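Local atomic coordinates of cellobiose 2-epimerase (Caldibacillus thermoamylovorans, PDB entry 5ZHB), a protein that catalyses the epimerisation at C2 of the reducing-end glucose of cellobiose, giving a mannose-ended disaccharide, and belongs to the N-acylglucosamine 2-epimerase family. Residues 139-142 against 143-147; 187-190 against 191-195. All coordinates share one frame; numbering follows the deposited sequence.

Contact 1: residues 139-142 against 143-147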
loop_
_atom_site.group_PDB
_atom_site.type_symbol
_atom_site.label_atom_id
_atom_site.label_comp_id
_atom_site.label_asym_id
_atom_site.label_seq_id
_atom_site.Cartn_x
_atom_site.Cartn_y
_atom_site.Cartn_z
ATOM N N GLN A 139 -4.719 18.210 -7.898
ATOM C CA GLN A 139 -5.897 17.898 -8.703
ATOM C C GLN A 139 -6.582 16.603 -8.237
ATOM O O GLN A 139 -7.806 16.526 -8.177
ATOM C CB GLN A 139 -5.626 17.729 -10.196
ATOM C CG GLN A 139 -5.223 19.015 -10.908
ATOM C CD GLN A 139 -4.989 18.790 -12.388
ATOM O OE1 GLN A 139 -5.814 18.160 -13.066
ATOM N NE2 GLN A 139 -3.849 19.267 -12.876
ATOM N N LEU A 140 -5.803 15.546 -7.986
ATOM C CA LEU A 140 -6.384 14.279 -7.566
ATOM C C LEU A 140 -7.039 14.430 -6.194
ATOM O O LEU A 140 -8.115 13.902 -5.994
ATOM C CB LEU A 140 -5.313 13.187 -7.565
ATOM C CG LEU A 140 -4.628 12.928 -8.909
ATOM C CD1 LEU A 140 -3.537 11.865 -8.828
ATOM C CD2 LEU A 140 -5.680 12.531 -9.924
ATOM N N TYR A 141 -6.374 15.131 -5.264
ATOM C CA TYR A 141 -6.933 15.455 -3.952
ATOM C C TYR A 141 -8.310 16.106 -4.125
ATOM O O TYR A 141 -9.283 15.733 -3.476
ATOM C CB TYR A 141 -5.918 16.325 -3.191
ATOM C CG TYR A 141 -6.437 17.018 -1.936
ATOM C CD1 TYR A 141 -6.882 16.282 -0.840
ATOM C CD2 TYR A 141 -6.518 18.409 -1.852
ATOM C CE1 TYR A 141 -7.397 16.902 0.286
ATOM C CE2 TYR A 141 -7.016 19.045 -0.721
ATOM C CZ TYR A 141 -7.435 18.289 0.359
ATOM O OH TYR A 141 -7.953 18.881 1.473
ATOM N N LYS A 142 -8.403 17.050 -5.062
ATOM C CA LYS A 142 -9.637 17.788 -5.285
ATOM C C LYS A 142 -10.749 16.835 -5.733
ATOM O O LYS A 142 -11.885 16.901 -5.258
ATOM C CB LYS A 142 -9.256 18.925 -6.241
ATOM C CG LYS A 142 -10.122 20.181 -6.165
ATOM C CD LYS A 142 -11.227 20.292 -7.206
ATOM C CE LYS A 142 -12.419 21.080 -6.723
ATOM N NZ LYS A 142 -12.072 22.332 -6.033
ATOM N N LEU A 143 -10.409 15.911 -6.643
ATOM C CA LEU A 143 -11.364 14.925 -7.099
ATOM C C LEU A 143 -11.871 14.093 -5.929
ATOM O O LEU A 143 -13.058 13.849 -5.822
ATOM C CB LEU A 143 -10.722 14.058 -8.187
ATOM C CG LEU A 143 -10.538 14.752 -9.540
ATOM C CD1 LEU A 143 -9.672 13.955 -10.484
ATOM C CD2 LEU A 143 -11.910 15.002 -10.152
ATOM N N ILE A 144 -10.946 13.626 -5.080
ATOM C CA ILE A 144 -11.294 12.694 -4.023
ATOM C C ILE A 144 -12.206 13.415 -3.037
ATOM O O ILE A 144 -13.121 12.812 -2.507
ATOM C CB ILE A 144 -10.038 12.116 -3.326
ATOM C CG1 ILE A 144 -9.137 11.294 -4.307
ATOM C CG2 ILE A 144 -10.452 11.267 -2.125
ATOM C CD1 ILE A 144 -7.684 11.172 -3.866
ATOM N N GLU A 145 -11.914 14.695 -2.794
ATOM C CA GLU A 145 -12.642 15.482 -1.803
ATOM C C GLU A 145 -14.028 15.889 -2.296
ATOM O O GLU A 145 -14.894 16.192 -1.476
ATOM C CB GLU A 145 -11.849 16.735 -1.418
ATOM C CG GLU A 145 -10.665 16.464 -0.490
ATOM C CD GLU A 145 -11.072 15.718 0.762
ATOM O OE1 GLU A 145 -11.835 16.348 1.511
ATOM O OE2 GLU A 145 -10.709 14.535 1.001
ATOM N N THR A 146 -14.244 15.906 -3.616
ATOM C CA THR A 146 -15.516 16.356 -4.171
ATOM C C THR A 146 -16.305 15.153 -4.678
ATOM O O THR A 146 -17.158 14.603 -3.969
ATOM C CB THR A 146 -15.258 17.405 -5.251
ATOM O OG1 THR A 146 -14.417 16.883 -6.282
ATOM C CG2 THR A 146 -14.649 18.655 -4.634
ATOM N N VAL A 147 -15.980 14.694 -5.896
ATOM C CA VAL A 147 -16.734 13.611 -6.488
ATOM C C VAL A 147 -16.491 12.294 -5.732
ATOM O O VAL A 147 -17.381 11.453 -5.694
ATOM C CB VAL A 147 -16.452 13.542 -8.007
ATOM C CG1 VAL A 147 -15.017 13.157 -8.326
ATOM C CG2 VAL A 147 -17.420 12.611 -8.717
#
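With CG anti to the backbone N (chi1 167°), the Tyr141 ring stands out across the axis of helix 131-145, beside the side chain of Glu145 one turn later. Glu145 has its own CG beside the backbone N (chi1 -75°), which sets that methylene against the ring, 3.4 Å from Tyr141 CE1 in an oblique approach; the bend at chi2 then turns the carboxylate to lie 21° from the ring plane. An aliphatic stem ending in a charge suits this place: the CG methylene packs on the tyrosine, and OE2 goes on to hydrogen bonds with the hydroxyls of Tyr193 and Tyr156.

An alanine in place of Tyr141 would probably open a gap beside the Glu145 CG methylene and deprive the Tyr193 ring of its edge-to-face mate.

Leu140 and Ile144 turn their apolar side chains to helix 111-128, and the Leu140 methyl CD2 lies 4.3 Å from CD1 of Leu143. Backbone bonds from Leu143 N to Gln139 O and from Glu145 N to Tyr141 O (2.9 Å) carry the helix to its last turn. Here Thr146, the first residue to leave helical geometry, bonds through OG1 to Lys142 O at 2.7 Å. The threonine hydroxyl thus supplies a short bond to a carbonyl at the C-terminal end of the helix, where the backbone bond to the same oxygen is weak.

Contact 2: residues 187-190 against 191-195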
loop_
_atom_site.group_PDB
_atom_site.type_symbol
_atom_site.label_atom_id
_atom_site.label_comp_id
_atom_site.label_asym_id
_atom_site.label_seq_id
_atom_site.Cartn_x
_atom_site.Cartn_y
_atom_site.Cartn_z
ATOM N N LEU A 187 -7.979 3.559 4.148
ATOM C CA LEU A 187 -6.594 3.451 4.615
ATOM C C LEU A 187 -5.663 4.187 3.655
ATOM O O LEU A 187 -4.783 4.961 4.080
ATOM C CB LEU A 187 -6.214 1.973 4.775
ATOM C CG LEU A 187 -4.772 1.672 5.218
ATOM C CD1 LEU A 187 -4.446 2.375 6.504
ATOM C CD2 LEU A 187 -4.518 0.194 5.358
ATOM N N HIS A 188 -5.823 3.895 2.347
ATOM C CA HIS A 188 -4.919 4.448 1.336
ATOM C C HIS A 188 -5.203 5.928 1.080
ATOM O O HIS A 188 -4.286 6.660 0.715
ATOM C CB HIS A 188 -4.801 3.515 0.126
ATOM C CG HIS A 188 -4.196 2.228 0.559
ATOM N ND1 HIS A 188 -2.862 2.128 0.912
ATOM C CD2 HIS A 188 -4.735 1.044 0.852
ATOM C CE1 HIS A 188 -2.631 0.887 1.326
ATOM N NE2 HIS A 188 -3.737 0.229 1.316
ATOM N N VAL A 189 -6.432 6.400 1.319
ATOM C CA VAL A 189 -6.645 7.833 1.312
ATOM C C VAL A 189 -5.833 8.456 2.452
ATOM O O VAL A 189 -5.143 9.446 2.251
ATOM C CB VAL A 189 -8.130 8.224 1.362
ATOM C CG1 VAL A 189 -8.317 9.731 1.554
ATOM C CG2 VAL A 189 -8.840 7.746 0.104
ATOM N N LEU A 190 -5.924 7.884 3.659
ATOM C CA LEU A 190 -5.154 8.408 4.793
ATOM C C LEU A 190 -3.650 8.389 4.510
ATOM O O LEU A 190 -2.942 9.363 4.754
ATOM C CB LEU A 190 -5.533 7.600 6.031
ATOM C CG LEU A 190 -4.784 7.952 7.320
ATOM C CD1 LEU A 190 -5.005 9.392 7.758
ATOM C CD2 LEU A 190 -5.286 7.025 8.379
ATOM N N GLU A 191 -3.153 7.282 3.960
ATOM C CA GLU A 191 -1.744 7.134 3.628
ATOM C C GLU A 191 -1.323 8.256 2.675
ATOM O O GLU A 191 -0.304 8.888 2.866
ATOM C CB GLU A 191 -1.587 5.749 2.999
ATOM C CG GLU A 191 -0.242 5.452 2.351
ATOM C CD GLU A 191 -0.297 4.123 1.613
ATOM O OE1 GLU A 191 -1.184 3.972 0.747
ATOM O OE2 GLU A 191 0.486 3.231 1.938
ATOM N N ALA A 192 -2.097 8.445 1.602
ATOM C CA ALA A 192 -1.791 9.445 0.593
ATOM C C ALA A 192 -1.790 10.859 1.186
ATOM O O ALA A 192 -0.887 11.670 0.953
ATOM C CB ALA A 192 -2.836 9.306 -0.479
ATOM N N TYR A 193 -2.823 11.148 1.958
ATOM C CA TYR A 193 -2.993 12.479 2.519
ATOM C C TYR A 193 -1.907 12.794 3.539
ATOM O O TYR A 193 -1.510 13.948 3.632
ATOM C CB TYR A 193 -4.355 12.625 3.193
ATOM C CG TYR A 193 -5.535 12.827 2.251
ATOM C CD1 TYR A 193 -5.414 12.657 0.874
ATOM C CD2 TYR A 193 -6.775 13.194 2.758
ATOM C CE1 TYR A 193 -6.490 12.863 0.035
ATOM C CE2 TYR A 193 -7.860 13.410 1.926
ATOM C CZ TYR A 193 -7.712 13.264 0.556
ATOM O OH TYR A 193 -8.808 13.444 -0.255
ATOM N N THR A 194 -1.459 11.789 4.312
ATOM C CA THR A 194 -0.290 11.962 5.173
ATOM C C THR A 194 0.900 12.502 4.380
ATOM O O THR A 194 1.570 13.453 4.814
ATOM C CB THR A 194 0.075 10.651 5.856
ATOM O OG1 THR A 194 -1.091 10.339 6.604
ATOM C CG2 THR A 194 1.252 10.770 6.808
ATOM N N ASN A 195 1.150 11.912 3.206
ATOM C CA ASN A 195 2.302 12.275 2.387
ATOM C C ASN A 195 2.115 13.663 1.769
ATOM O O ASN A 195 3.100 14.417 1.601
ATOM C CB ASN A 195 2.611 11.171 1.375
ATOM C CG ASN A 195 4.088 10.941 1.186
ATOM O OD1 ASN A 195 4.852 10.880 2.165
ATOM N ND2 ASN A 195 4.526 10.816 -0.064
HETATM O O HOH W 1 -2.304 5.799 -1.220
#
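His188 and Glu191 form a His-carboxylate pair one turn apart on helix 183-199, a helix of the (alpha/alpha)6 barrel expected of this epimerase family. His188 ND1 donates to Glu191 OE1 at 2.5 Å, a very short and almost straight bond (178°), with OE1 at the ring edge and the ring and carboxylate planes 48° apart. Glu191 can reach because CG stands anti to its backbone N (chi1 170°) and the chain runs extended beyond it. Its OE2 meets Arg379 in a salt bridge and the hydroxyl of Tyr375, so a buried carboxylate has partners on both oxygens. A water also joins the turn, donating to His188 O and, at 2.9 Å, to Glu191 OE1.

Val189 and Tyr193 meet on another side of the helix, where Val189 CG1 sits over the centre of the Tyr193 ring, 3.7 Å from its centroid, in a CH-pi contact. A beta-branched valine suits this spot, since one methyl meets the aromatic face while the side chain also packs on Ala115 and Leu212.

Backbone bonds run from residue i+4 to i for Glu191 through Thr194, among them Glu191 N to Leu187 O and Tyr193 N to Val189 O. At Leu190 O two donors of Thr194 converge from opposite faces of the carbonyl plane: N at 2.9 Å and OG1 at 2.8 Å.

How the contacts relate
Contact 1 closes a helix near the periphery, its centre about 20 Å from the centre of the chain, whereas contact 2, on helix 183-199, is buried in the core, its centre about 10 Å from that point. Both use a threonine hydroxyl on the carbonyl four residues back, at a helix end in contact 1 and in mid-helix in contact 2. Contact 1 mixes exposed residues with an apolar flank; contact 2 encloses a carboxylate held by a histidine hydrogen bond and an arginine salt bridge. The two helices meet directly, with Tyr141 CD1 packed 3.4 Å from Tyr193 CZ, and helix 111-128 packs against both contacts.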